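Local coordinates for protein glucose-6-phosphate isomerase (Chlamydia trachomatis D/UW-3/CX, PDB 6OTU) that catalyses the reversible isomerization of glucose-6-phosphate to fructose-6-phosphate, at residues Leu205-Lys211 against His239-Ser245; Arg137-Phe141 against Leu257-His261; Ala22-Met26 against Arg66-Leu71; His29-Leu33 against Ala59-Val63. All blocks are in the same frame, centred on the assembly; numbering follows the deposited sequence.

Contact 1 of 4, residues Leu205-Lys211 against His239-Ser245; sequences LVVVVSK and HFVAVTS. With G6Q (glucose-6-phosphate), chain E.
V206 lays its CB over one face of the F240 ring, 4.0 Å from CB to the ring centroid and offset toward the rim, a CH-pi contact between two side chains that run alongside each other in the same direction. V206 CG1 follows onto the same ring, 3.6 Å from F240 CE2, while V208 CG2 comes to the ring's edge. V207, V209, V241 and V243 point to the other side of the sheet. There V207 CG1 slants across to V243 CG2 at 3.9 Å, and V209 and V243 lie side by side. Five backbone hydrogen bonds, from V206 N to H239 O through S210 N to V243 O, join the two strands in parallel. Past the last of them the 205-211 chain meets the substrate phosphate: K211 N gives O1P of glucose-6-phosphate a 2.7 Å hydrogen bond, and S210 OG binds its O3P at 2.9 Å. S245 N bonds to K211 O at 3.0 Å, linking strand 240-245 to this phosphate-binding residue. The pair forms a beta-alpha-beta unit with helix 216-231, which covers V206, V208 and F240; helix 275-285 covers the opposite face, and strands 151-155 and 258-262 flank the two.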
loop_
_atom_site.group_PDB
_atom_site.type_symbol
_atom_site.label_atom_id
_atom_site.label_comp_id
_atom_site.label_asym_id
_atom_site.label_seq_id
_atom_site.Cartn_x
_atom_site.Cartn_y
_atom_site.Cartn_z
ATOM N N LEU A 205 -16.323 -9.778 22.060
ATOM C CA LEU A 205 -17.456 -9.945 21.166
ATOM C C LEU A 205 -16.926 -10.194 19.749
ATOM O O LEU A 205 -16.124 -9.407 19.236
ATOM C CB LEU A 205 -18.348 -8.698 21.215
ATOM C CG LEU A 205 -19.459 -8.671 20.161
ATOM C CD1 LEU A 205 -20.538 -9.687 20.535
ATOM C CD2 LEU A 205 -20.048 -7.272 19.979
ATOM N N VAL A 206 -17.345 -11.293 19.127
ATOM C CA VAL A 206 -16.867 -11.645 17.790
ATOM C C VAL A 206 -17.947 -11.284 16.781
ATOM O O VAL A 206 -19.055 -11.822 16.838
ATOM C CB VAL A 206 -16.517 -13.137 17.685
ATOM C CG1 VAL A 206 -16.124 -13.480 16.243
ATOM C CG2 VAL A 206 -15.420 -13.511 18.672
ATOM N N VAL A 207 -17.635 -10.401 15.842
ATOM C CA VAL A 207 -18.604 -9.937 14.852
ATOM C C VAL A 207 -18.212 -10.540 13.507
ATOM O O VAL A 207 -17.222 -10.127 12.888
ATOM C CB VAL A 207 -18.667 -8.403 14.783
ATOM C CG1 VAL A 207 -19.782 -7.941 13.831
ATOM C CG2 VAL A 207 -18.896 -7.828 16.172
ATOM N N VAL A 208 -18.979 -11.527 13.059
ATOM C CA VAL A 208 -18.748 -12.164 11.768
ATOM C C VAL A 208 -19.534 -11.399 10.706
ATOM O O VAL A 208 -20.771 -11.348 10.743
ATOM C CB VAL A 208 -19.149 -13.648 11.795
ATOM C CG1 VAL A 208 -18.517 -14.385 10.625
ATOM C CG2 VAL A 208 -18.743 -14.278 13.117
ATOM N N VAL A 209 -18.819 -10.806 9.764
ATOM C CA VAL A 209 -19.402 -9.921 8.769
ATOM C C VAL A 209 -19.192 -10.575 7.411
ATOM O O VAL A 209 -18.052 -10.708 6.945
ATOM C CB VAL A 209 -18.781 -8.513 8.818
ATOM C CG1 VAL A 209 -19.401 -7.616 7.760
ATOM C CG2 VAL A 209 -18.932 -7.902 10.215
ATOM N N SER A 210 -20.285 -10.988 6.775
ATOM C CA SER A 210 -20.196 -11.599 5.449
ATOM C C SER A 210 -21.544 -11.413 4.768
ATOM O O SER A 210 -22.537 -11.989 5.219
ATOM C CB SER A 210 -19.834 -13.078 5.553
ATOM O OG SER A 210 -20.214 -13.777 4.381
ATOM N N LYS A 211 -21.573 -10.618 3.693
ATOM C CA LYS A 211 -22.826 -10.338 2.993
ATOM C C LYS A 211 -23.473 -11.628 2.500
ATOM O O LYS A 211 -24.615 -11.943 2.861
ATOM C CB LYS A 211 -22.578 -9.365 1.831
ATOM C CG LYS A 211 -23.806 -9.089 0.955
ATOM C CD LYS A 211 -23.594 -7.934 -0.040
ATOM C CE LYS A 211 -24.704 -7.882 -1.090
ATOM N NZ LYS A 211 -24.478 -6.838 -2.124
ATOM N N HIS A 239 -21.296 -14.920 22.491
ATOM C CA HIS A 239 -20.218 -14.020 22.092
ATOM C C HIS A 239 -20.173 -13.698 20.597
ATOM O O HIS A 239 -19.343 -12.868 20.189
ATOM C CB HIS A 239 -18.863 -14.601 22.516
ATOM C CG HIS A 239 -18.692 -14.712 23.997
ATOM N ND1 HIS A 239 -18.069 -13.740 24.748
ATOM C CD2 HIS A 239 -19.065 -15.681 24.869
ATOM C CE1 HIS A 239 -18.061 -14.106 26.018
ATOM N NE2 HIS A 239 -18.658 -15.280 26.118
ATOM N N PHE A 240 -21.026 -14.311 19.769
ATOM C CA PHE A 240 -20.945 -14.163 18.317
ATOM C C PHE A 240 -22.141 -13.387 17.778
ATOM O O PHE A 240 -23.295 -13.719 18.073
ATOM C CB PHE A 240 -20.836 -15.525 17.635
ATOM C CG PHE A 240 -19.508 -16.178 17.851
ATOM C CD1 PHE A 240 -19.198 -16.754 19.076
ATOM C CD2 PHE A 240 -18.552 -16.180 16.851
ATOM C CE1 PHE A 240 -17.963 -17.331 19.292
ATOM C CE2 PHE A 240 -17.306 -16.777 17.060
ATOM C CZ PHE A 240 -17.015 -17.344 18.278
ATOM N N VAL A 241 -21.845 -12.349 16.999
ATOM C CA VAL A 241 -22.831 -11.510 16.333
ATOM C C VAL A 241 -22.623 -11.666 14.834
ATOM O O VAL A 241 -21.480 -11.755 14.369
ATOM C CB VAL A 241 -22.691 -10.031 16.771
ATOM C CG1 VAL A 241 -23.291 -9.073 15.737
ATOM C CG2 VAL A 241 -23.332 -9.822 18.142
ATOM N N ALA A 242 -23.718 -11.734 14.078
ATOM C CA ALA A 242 -23.620 -11.802 12.627
ATOM C C ALA A 242 -24.110 -10.509 11.979
ATOM O O ALA A 242 -25.023 -9.834 12.476
ATOM C CB ALA A 242 -24.391 -12.998 12.065
ATOM N N VAL A 243 -23.454 -10.159 10.876
ATOM C CA VAL A 243 -23.856 -9.079 9.989
ATOM C C VAL A 243 -23.854 -9.690 8.598
ATOM O O VAL A 243 -22.798 -10.085 8.098
ATOM C CB VAL A 243 -22.913 -7.869 10.071
ATOM C CG1 VAL A 243 -23.361 -6.748 9.139
ATOM C CG2 VAL A 243 -22.834 -7.361 11.502
ATOM N N THR A 244 -25.032 -9.809 7.988
ATOM C CA THR A 244 -25.162 -10.513 6.720
ATOM C C THR A 244 -26.393 -10.016 5.977
ATOM O O THR A 244 -27.248 -9.322 6.539
ATOM C CB THR A 244 -25.255 -12.038 6.915
ATOM O OG1 THR A 244 -25.307 -12.659 5.634
ATOM C CG2 THR A 244 -26.527 -12.420 7.666
ATOM N N SER A 245 -26.464 -10.386 4.696
ATOM C CA SER A 245 -27.637 -10.118 3.875
ATOM C C SER A 245 -28.878 -10.787 4.463
ATOM O O SER A 245 -28.808 -11.875 5.040
ATOM C CB SER A 245 -27.402 -10.622 2.449
ATOM O OG SER A 245 -28.120 -9.832 1.515
HETATM C C1 G6Q E . -16.975 -6.199 -2.410
HETATM C C2 G6Q E . -16.479 -7.530 -2.981
HETATM C C3 G6Q E . -15.677 -8.366 -1.989
HETATM C C4 G6Q E . -16.517 -8.961 -0.853
HETATM C C5 G6Q E . -15.750 -10.054 -0.108
HETATM C C6 G6Q E . -16.478 -10.531 1.127
HETATM O O1 G6Q E . -17.726 -5.536 -3.045
HETATM O O2 G6Q E . -17.564 -8.303 -3.480
HETATM O O3 G6Q E . -14.625 -7.576 -1.430
HETATM O O4 G6Q E . -16.884 -7.942 0.074
HETATM O O5 G6Q E . -15.507 -11.143 -1.003
HETATM O O6 G6Q E . -17.797 -10.984 0.718
HETATM P P G6Q E . -18.896 -11.358 1.844
HETATM O O1P G6Q E . -19.180 -10.080 2.614
HETATM O O2P G6Q E . -20.099 -11.841 1.042
HETATM O O3P G6Q E . -18.289 -12.442 2.710
#

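Contact 2 of 4, residues Arg137-Phe141 against Leu257-His261; sequences RLAEF and LEVFH
E258 OE1 is gripped from several directions: R137 NH1 reaches it at 2.9 Å in a salt bridge, V259 N bonds to its anti lone pair, also at 2.9 Å, and K253 forms a second salt bridge. The same R137 NH1 donates to V259 O at 3.0 Å, nearly straight at the hydrogen (168°), although the nitrogen stands tilted from the carbonyl plane. Both oxygens lie at the edge of the guanidinium, near its plane, whereas the carboxylate is turned almost perpendicular to it. A turn at chi3 (55°) bends the R137 chain so that its NH1 reaches E258 OE1 and V259 O, and E134, on the same helix, pairs with its NH2. The charges gathered here would be expected to favour an ionised E258.

Beside this polar cluster, F260 directs its edge at the face of F141 in a T-shaped stack, with centroids 5.5 Å apart and planes at 81°. F260 CZ rests 3.8 Å from F141 CG, and F260 CE1 approaches L138 CA. At the F141 rim, L257 CD2 comes in near the ring plane, 4.0 Å from F141 CE1. Helix 275-285 also packs on L138 and F260. The arrangement is that of a three-layer alpha-beta-alpha sandwich: helix 122-148 packs on the outermost strand of the five-stranded parallel sheet, running roughly antiparallel to it, in the fold of the SIS clan.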
loop_
_atom_site.group_PDB
_atom_site.type_symbol
_atom_site.label_atom_id
_atom_site.label_comp_id
_atom_site.label_asym_id
_atom_site.label_seq_id
_atom_site.Cartn_x
_atom_site.Cartn_y
_atom_site.Cartn_z
ATOM N N ARG A 137 -31.971 -0.678 16.297
ATOM C CA ARG A 137 -31.613 -1.943 16.915
ATOM C C ARG A 137 -30.161 -1.929 17.364
ATOM O O ARG A 137 -29.831 -2.530 18.386
ATOM C CB ARG A 137 -31.884 -3.096 15.951
ATOM C CG ARG A 137 -33.370 -3.325 15.712
ATOM C CD ARG A 137 -33.616 -4.474 14.763
ATOM N NE ARG A 137 -32.963 -5.678 15.248
ATOM C CZ ARG A 137 -31.992 -6.311 14.601
ATOM N NH1 ARG A 137 -31.457 -7.401 15.132
ATOM N NH2 ARG A 137 -31.566 -5.866 13.429
ATOM N N LEU A 138 -29.296 -1.219 16.634
ATOM C CA LEU A 138 -27.895 -1.095 17.026
ATOM C C LEU A 138 -27.761 -0.296 18.316
ATOM O O LEU A 138 -27.076 -0.724 19.252
ATOM C CB LEU A 138 -27.083 -0.446 15.898
ATOM C CG LEU A 138 -25.587 -0.212 16.114
ATOM C CD1 LEU A 138 -24.848 -1.528 16.255
ATOM C CD2 LEU A 138 -24.989 0.626 14.978
ATOM N N ALA A 139 -28.414 0.868 18.386
ATOM C CA ALA A 139 -28.367 1.666 19.607
ATOM C C ALA A 139 -28.794 0.849 20.822
ATOM O O ALA A 139 -28.135 0.890 21.866
ATOM C CB ALA A 139 -29.243 2.908 19.461
ATOM N N GLU A 140 -29.882 0.081 20.693
ATOM C CA GLU A 140 -30.320 -0.792 21.778
ATOM C C GLU A 140 -29.261 -1.830 22.108
ATOM O O GLU A 140 -29.020 -2.140 23.282
ATOM C CB GLU A 140 -31.612 -1.505 21.391
ATOM C CG GLU A 140 -32.893 -0.832 21.787
ATOM C CD GLU A 140 -34.104 -1.617 21.305
ATOM O OE1 GLU A 140 -33.911 -2.666 20.644
ATOM O OE2 GLU A 140 -35.246 -1.193 21.595
ATOM N N PHE A 141 -28.631 -2.391 21.075
ATOM C CA PHE A 141 -27.659 -3.456 21.278
ATOM C C PHE A 141 -26.391 -2.926 21.945
ATOM O O PHE A 141 -25.797 -3.602 22.797
ATOM C CB PHE A 141 -27.338 -4.121 19.935
ATOM C CG PHE A 141 -26.170 -5.070 19.994
ATOM C CD1 PHE A 141 -26.343 -6.378 20.420
ATOM C CD2 PHE A 141 -24.896 -4.640 19.673
ATOM C CE1 PHE A 141 -25.264 -7.249 20.493
ATOM C CE2 PHE A 141 -23.801 -5.510 19.752
ATOM C CZ PHE A 141 -23.985 -6.802 20.160
ATOM N N LEU A 257 -25.810 -14.393 18.941
ATOM C CA LEU A 257 -26.404 -13.552 19.975
ATOM C C LEU A 257 -27.295 -12.475 19.365
ATOM O O LEU A 257 -28.358 -12.151 19.904
ATOM C CB LEU A 257 -25.297 -12.923 20.829
ATOM C CG LEU A 257 -25.683 -11.690 21.656
ATOM C CD1 LEU A 257 -26.459 -12.062 22.921
ATOM C CD2 LEU A 257 -24.448 -10.857 21.994
ATOM N N GLU A 258 -26.874 -11.912 18.237
ATOM C CA GLU A 258 -27.678 -10.948 17.502
ATOM C C GLU A 258 -27.280 -11.046 16.039
ATOM O O GLU A 258 -26.196 -11.538 15.702
ATOM C CB GLU A 258 -27.495 -9.516 18.036
ATOM C CG GLU A 258 -28.424 -8.442 17.437
ATOM C CD GLU A 258 -29.904 -8.787 17.528
ATOM O OE1 GLU A 258 -30.384 -9.597 16.713
ATOM O OE2 GLU A 258 -30.601 -8.240 18.408
ATOM N N VAL A 259 -28.180 -10.590 15.172
ATOM C CA VAL A 259 -27.965 -10.627 13.732
ATOM C C VAL A 259 -28.403 -9.285 13.161
ATOM O O VAL A 259 -29.548 -8.869 13.367
ATOM C CB VAL A 259 -28.739 -11.773 13.053
ATOM C CG1 VAL A 259 -28.649 -11.643 11.522
ATOM C CG2 VAL A 259 -28.239 -13.147 13.549
ATOM N N PHE A 260 -27.496 -8.609 12.449
ATOM C CA PHE A 260 -27.796 -7.364 11.748
ATOM C C PHE A 260 -27.765 -7.610 10.242
ATOM O O PHE A 260 -27.126 -8.541 9.755
ATOM C CB PHE A 260 -26.809 -6.245 12.143
ATOM C CG PHE A 260 -26.875 -5.862 13.603
ATOM C CD1 PHE A 260 -27.769 -4.894 14.043
ATOM C CD2 PHE A 260 -26.048 -6.489 14.544
ATOM C CE1 PHE A 260 -27.831 -4.540 15.399
ATOM C CE2 PHE A 260 -26.103 -6.154 15.895
ATOM C CZ PHE A 260 -27.002 -5.177 16.327
ATOM N N HIS A 261 -28.464 -6.762 9.500
ATOM C CA HIS A 261 -28.667 -6.972 8.074
ATOM C C HIS A 261 -28.138 -5.809 7.246
ATOM O O HIS A 261 -28.244 -4.641 7.641
ATOM C CB HIS A 261 -30.156 -7.150 7.744
ATOM C CG HIS A 261 -30.827 -8.228 8.526
ATOM N ND1 HIS A 261 -31.973 -8.008 9.257
ATOM C CD2 HIS A 261 -30.522 -9.536 8.688
ATOM C CE1 HIS A 261 -32.345 -9.133 9.838
ATOM N NE2 HIS A 261 -31.480 -10.077 9.511
#

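Contact 3 of 4, residues Ala22-Met26 against Arg66-Leu71; sequences ALQEM and RCLEAL
M26 and L23 point from helix 18-26 into the side of helix 65-77, and A70 receives both. L23 CG and M26 CE each come to 3.8 Å from A70 CB; the small methyl touches both larger side chains, and the CA atoms of L23 and A70 come to 6.5 Å. L23 spreads its two methyls: CD1 meets L71 CD2 at 3.7 Å, the two leucines crossing at about a right angle, while L23 CD2 comes near C67 O and C67 SG. M26 is extended beyond CG (chi2 178°), which carries its sulfur alongside the neighbouring helix to 3.6 Å between SD and C67 CA. Its terminal CE then touches both A70 CB and R66 CG. The L23, C67, A70 and L71 side chains are buried and the contact between them is apolar, and W323 of helix 313-327 closes over L23 and C67.

The R66 side is different. Bent at chi3 (67°), the arginine folds its guanidinium back across M26, whose CG stands 3.6 Å above the plane, over its centre. No hydrogen bond joins the two segments directly. At the guanidinium edge a water takes a weak bond from R66 NH1 at 3.4 Å and donates a firmer one to E25 OE2; both side chains are exposed and touch crystal neighbours, so their positions may owe something to the lattice. What results is an antiparallel helix-helix packing, with segment axes 9.8 Å apart and directions at 156°, apolar at its centre and edged by charged residues, far from the substrate site.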
loop_
_atom_site.group_PDB
_atom_site.type_symbol
_atom_site.label_atom_id
_atom_site.label_comp_id
_atom_site.label_asym_id
_atom_site.label_seq_id
_atom_site.Cartn_x
_atom_site.Cartn_y
_atom_site.Cartn_z
ATOM N N ALA A 22 -12.965 17.557 -28.342
ATOM C CA ALA A 22 -12.263 18.796 -28.004
ATOM C C ALA A 22 -11.126 18.538 -27.023
ATOM O O ALA A 22 -10.050 19.139 -27.129
ATOM C CB ALA A 22 -13.238 19.815 -27.420
ATOM N N LEU A 23 -11.348 17.644 -26.055
ATOM C CA LEU A 23 -10.341 17.415 -25.031
ATOM C C LEU A 23 -9.106 16.717 -25.599
ATOM O O LEU A 23 -7.991 16.915 -25.092
ATOM C CB LEU A 23 -10.958 16.607 -23.887
ATOM C CG LEU A 23 -11.777 17.380 -22.849
ATOM C CD1 LEU A 23 -12.709 16.431 -22.081
ATOM C CD2 LEU A 23 -10.849 18.145 -21.899
ATOM N N GLN A 24 -9.289 15.890 -26.634
ATOM C CA GLN A 24 -8.152 15.205 -27.240
ATOM C C GLN A 24 -7.224 16.194 -27.921
ATOM O O GLN A 24 -6.007 16.022 -27.884
ATOM C CB GLN A 24 -8.630 14.146 -28.233
ATOM C CG GLN A 24 -9.278 12.944 -27.560
ATOM C CD GLN A 24 -9.769 11.901 -28.548
ATOM O OE1 GLN A 24 -10.301 12.231 -29.617
ATOM N NE2 GLN A 24 -9.594 10.630 -28.194
ATOM N N GLU A 25 -7.785 17.246 -28.531
ATOM C CA GLU A 25 -6.960 18.324 -29.079
ATOM C C GLU A 25 -6.240 19.087 -27.976
ATOM O O GLU A 25 -5.061 19.415 -28.108
ATOM C CB GLU A 25 -7.822 19.276 -29.907
ATOM C CG GLU A 25 -8.888 18.564 -30.703
ATOM C CD GLU A 25 -9.435 19.393 -31.840
ATOM O OE1 GLU A 25 -10.019 18.796 -32.774
ATOM O OE2 GLU A 25 -9.280 20.636 -31.798
ATOM N N MET A 26 -6.932 19.362 -26.875
ATOM C CA MET A 26 -6.316 20.097 -25.777
ATOM C C MET A 26 -5.213 19.286 -25.116
ATOM O O MET A 26 -4.178 19.841 -24.730
ATOM C CB MET A 26 -7.383 20.496 -24.751
ATOM C CG MET A 26 -8.459 21.379 -25.310
ATOM S SD MET A 26 -9.729 21.794 -24.099
ATOM C CE MET A 26 -11.083 22.128 -25.233
ATOM N N ARG A 66 -10.124 26.518 -20.744
ATOM C CA ARG A 66 -10.600 25.801 -21.927
ATOM C C ARG A 66 -10.867 24.336 -21.604
ATOM O O ARG A 66 -11.931 23.792 -21.926
ATOM C CB ARG A 66 -9.557 25.927 -23.043
ATOM C CG ARG A 66 -9.942 25.318 -24.377
ATOM C CD ARG A 66 -9.010 25.762 -25.519
ATOM N NE ARG A 66 -7.648 25.245 -25.370
ATOM C CZ ARG A 66 -7.014 24.532 -26.295
ATOM N NH1 ARG A 66 -7.625 24.248 -27.440
ATOM N NH2 ARG A 66 -5.772 24.107 -26.079
ATOM N N CYS A 67 -9.903 23.693 -20.951
ATOM C CA CYS A 67 -10.008 22.289 -20.573
ATOM C C CYS A 67 -11.175 22.038 -19.610
ATOM O O CYS A 67 -11.937 21.072 -19.769
ATOM C CB CYS A 67 -8.677 21.869 -19.947
ATOM S SG CYS A 67 -8.700 20.320 -19.117
ATOM N N LEU A 68 -11.327 22.899 -18.601
ATOM C CA LEU A 68 -12.400 22.751 -17.626
ATOM C C LEU A 68 -13.777 23.029 -18.229
ATOM O O LEU A 68 -14.773 22.479 -17.748
ATOM C CB LEU A 68 -12.150 23.677 -16.428
ATOM C CG LEU A 68 -10.884 23.356 -15.616
ATOM C CD1 LEU A 68 -10.479 24.555 -14.774
ATOM C CD2 LEU A 68 -11.065 22.114 -14.744
ATOM N N GLU A 69 -13.872 23.878 -19.259
ATOM C CA GLU A 69 -15.174 24.061 -19.892
ATOM C C GLU A 69 -15.583 22.797 -20.634
ATOM O O GLU A 69 -16.739 22.367 -20.557
ATOM C CB GLU A 69 -15.166 25.268 -20.831
ATOM N N ALA A 70 -14.635 22.168 -21.319
ATOM C CA ALA A 70 -14.934 20.951 -22.064
ATOM C C ALA A 70 -15.197 19.767 -21.131
ATOM O O ALA A 70 -16.123 18.980 -21.371
ATOM C CB ALA A 70 -13.785 20.650 -23.029
ATOM N N LEU A 71 -14.388 19.599 -20.078
ATOM C CA LEU A 71 -14.717 18.586 -19.071
ATOM C C LEU A 71 -16.135 18.788 -18.545
ATOM O O LEU A 71 -16.890 17.823 -18.387
ATOM C CB LEU A 71 -13.713 18.621 -17.915
ATOM C CG LEU A 71 -12.320 18.035 -18.178
ATOM C CD1 LEU A 71 -11.354 18.346 -17.035
ATOM C CD2 LEU A 71 -12.397 16.529 -18.439
HETATM O O HOH W 1 -8.224 22.787 -30.444
#

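Contact 4 of 4, residues His29-Leu33 against Ala59-Val63; sequences HPIDL and ATERV
R62 grips the carbonyl oxygen of I31 side-on with two nitrogens. NE is the stronger donor, at 2.9 Å from I31 O and in line with the carbonyl bond; NH2 reaches the same oxygen at 3.2 Å, from above the carbonyl plane and less straight at the hydrogen (139°). The oxygen lies practically in the guanidinium plane, so the fork fixes the rotation of the group. P30 comes obliquely over one face of it, its CG above the centre, 3.6 Å from R62 CZ. A bend at chi3 (76°) turns the head to meet both residues.

The aliphatic part of the arginine is used as well. L33 CD1 touches R62 CG at 3.6 Å and lies 3.5 Å from T60 O, while L33 CD2 fits against the carbonyls of A59 and E61. I31 CG2 packs on V63 N, 3.6 Å away. A water ties the backbones together, accepting from I31 N and donating to R62 O, each at 2.9 Å.

Further out, both loops are also bonded to their surroundings. R62 is the centre of an inverse gamma turn, closed by a weak bond from V63 N to E61 O. N453 takes L33 N, D32 OD1 bonds to T34 and N453, R43 holds the carbonyls of A59 and V63, and S456 accepts from T60. The two loops, one following helix 18-26 and the other leading from strand 54-57 into helix 65-77, lie against helices 41-46, 313-327 and 422-439.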
loop_
_atom_site.group_PDB
_atom_site.type_symbol
_atom_site.label_atom_id
_atom_site.label_comp_id
_atom_site.label_asym_id
_atom_site.label_seq_id
_atom_site.Cartn_x
_atom_site.Cartn_y
_atom_site.Cartn_z
ATOM N N HIS A 29 -1.265 19.711 -25.863
ATOM C CA HIS A 29 -0.424 20.767 -25.296
ATOM C C HIS A 29 -1.041 21.241 -23.993
ATOM O O HIS A 29 -1.599 22.346 -23.909
ATOM C CB HIS A 29 -0.265 21.916 -26.288
ATOM C CG HIS A 29 -0.015 21.455 -27.686
ATOM N ND1 HIS A 29 -0.968 21.534 -28.676
ATOM C CD2 HIS A 29 1.076 20.886 -28.254
ATOM C CE1 HIS A 29 -0.471 21.040 -29.799
ATOM N NE2 HIS A 29 0.767 20.639 -29.569
ATOM N N PRO A 30 -0.979 20.412 -22.950
ATOM C CA PRO A 30 -1.472 20.839 -21.635
ATOM C C PRO A 30 -0.657 22.006 -21.083
ATOM O O PRO A 30 0.505 22.215 -21.444
ATOM C CB PRO A 30 -1.314 19.578 -20.774
ATOM C CG PRO A 30 -0.247 18.786 -21.463
ATOM C CD PRO A 30 -0.430 19.042 -22.921
ATOM N N ILE A 31 -1.289 22.787 -20.202
ATOM C CA ILE A 31 -0.612 23.951 -19.643
ATOM C C ILE A 31 0.701 23.516 -18.997
ATOM O O ILE A 31 0.822 22.404 -18.451
ATOM C CB ILE A 31 -1.528 24.710 -18.661
ATOM C CG1 ILE A 31 -0.910 26.064 -18.286
ATOM C CG2 ILE A 31 -1.844 23.899 -17.399
ATOM C CD1 ILE A 31 -1.769 26.917 -17.338
ATOM N N ASP A 32 1.716 24.375 -19.117
ATOM C CA ASP A 32 3.045 24.123 -18.563
ATOM C C ASP A 32 3.107 24.728 -17.162
ATOM O O ASP A 32 3.278 25.943 -16.998
ATOM C CB ASP A 32 4.118 24.697 -19.483
ATOM C CG ASP A 32 5.535 24.565 -18.913
ATOM O OD1 ASP A 32 5.760 23.783 -17.961
ATOM O OD2 ASP A 32 6.439 25.253 -19.432
ATOM N N LEU A 33 2.968 23.876 -16.140
ATOM C CA LEU A 33 3.005 24.383 -14.773
ATOM C C LEU A 33 4.387 24.874 -14.364
ATOM O O LEU A 33 4.502 25.496 -13.307
ATOM C CB LEU A 33 2.511 23.312 -13.792
ATOM C CG LEU A 33 1.087 22.812 -14.044
ATOM C CD1 LEU A 33 0.756 21.521 -13.264
ATOM C CD2 LEU A 33 0.050 23.912 -13.767
ATOM N N ALA A 59 -5.031 24.043 -8.716
ATOM C CA ALA A 59 -4.132 24.862 -9.510
ATOM C C ALA A 59 -2.877 24.090 -9.926
ATOM O O ALA A 59 -2.226 24.460 -10.909
ATOM C CB ALA A 59 -3.767 26.128 -8.728
ATOM N N THR A 60 -2.535 23.018 -9.217
ATOM C CA THR A 60 -1.380 22.197 -9.567
ATOM C C THR A 60 -1.742 20.996 -10.451
ATOM O O THR A 60 -0.930 20.083 -10.593
ATOM C CB THR A 60 -0.673 21.732 -8.293
ATOM O OG1 THR A 60 -1.634 21.173 -7.386
ATOM C CG2 THR A 60 0.028 22.911 -7.605
ATOM N N GLU A 61 -2.947 20.969 -11.025
ATOM C CA GLU A 61 -3.286 20.062 -12.120
ATOM C C GLU A 61 -3.049 20.775 -13.445
ATOM O O GLU A 61 -3.151 22.000 -13.532
ATOM C CB GLU A 61 -4.749 19.610 -12.057
ATOM C CG GLU A 61 -5.171 18.917 -10.771
ATOM C CD GLU A 61 -4.907 17.438 -10.791
ATOM O OE1 GLU A 61 -4.379 16.932 -11.810
ATOM O OE2 GLU A 61 -5.206 16.776 -9.774
ATOM N N ARG A 62 -2.724 19.998 -14.480
ATOM C CA ARG A 62 -2.424 20.551 -15.806
ATOM C C ARG A 62 -3.727 20.827 -16.561
ATOM O O ARG A 62 -4.048 20.208 -17.580
ATOM C CB ARG A 62 -1.521 19.606 -16.586
ATOM C CG ARG A 62 -0.170 19.367 -15.936
ATOM C CD ARG A 62 0.813 18.697 -16.893
ATOM N NE ARG A 62 1.346 19.618 -17.889
ATOM C CZ ARG A 62 2.222 19.272 -18.826
ATOM N NH1 ARG A 62 2.640 18.015 -18.891
ATOM N NH2 ARG A 62 2.674 20.170 -19.699
ATOM N N VAL A 63 -4.487 21.789 -16.041
ATOM C CA VAL A 63 -5.771 22.175 -16.621
ATOM C C VAL A 63 -5.858 23.696 -16.656
ATOM O O VAL A 63 -5.332 24.384 -15.773
ATOM C CB VAL A 63 -6.957 21.562 -15.840
ATOM C CG1 VAL A 63 -6.990 20.046 -16.021
ATOM C CG2 VAL A 63 -6.886 21.922 -14.358
HETATM O O HOH W 2 -4.033 22.070 -19.806
#

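How the contacts relate
The four contacts form two pairs on opposite sides of the chain's centre, about 50 Å apart between centres. Contacts 3 and 4 come first along the chain, contact 4 nested within the loop that contact 3 closes; their centres are 12 Å apart, and L68 meets V63 where the 59-63 loop enters helix 65-77. Contacts 1 and 2 follow, with contact 1 nested inside contact 2 and centres 10 Å apart. They share the five-stranded parallel sheet, in which strands 240-245 and 258-262 are neighbours, and V241 packs on F141. Contact 1 carries the phosphate-binding end of this sheet, contact 2 its outer edge, while the other pair joins N-terminal elements away from the substrate.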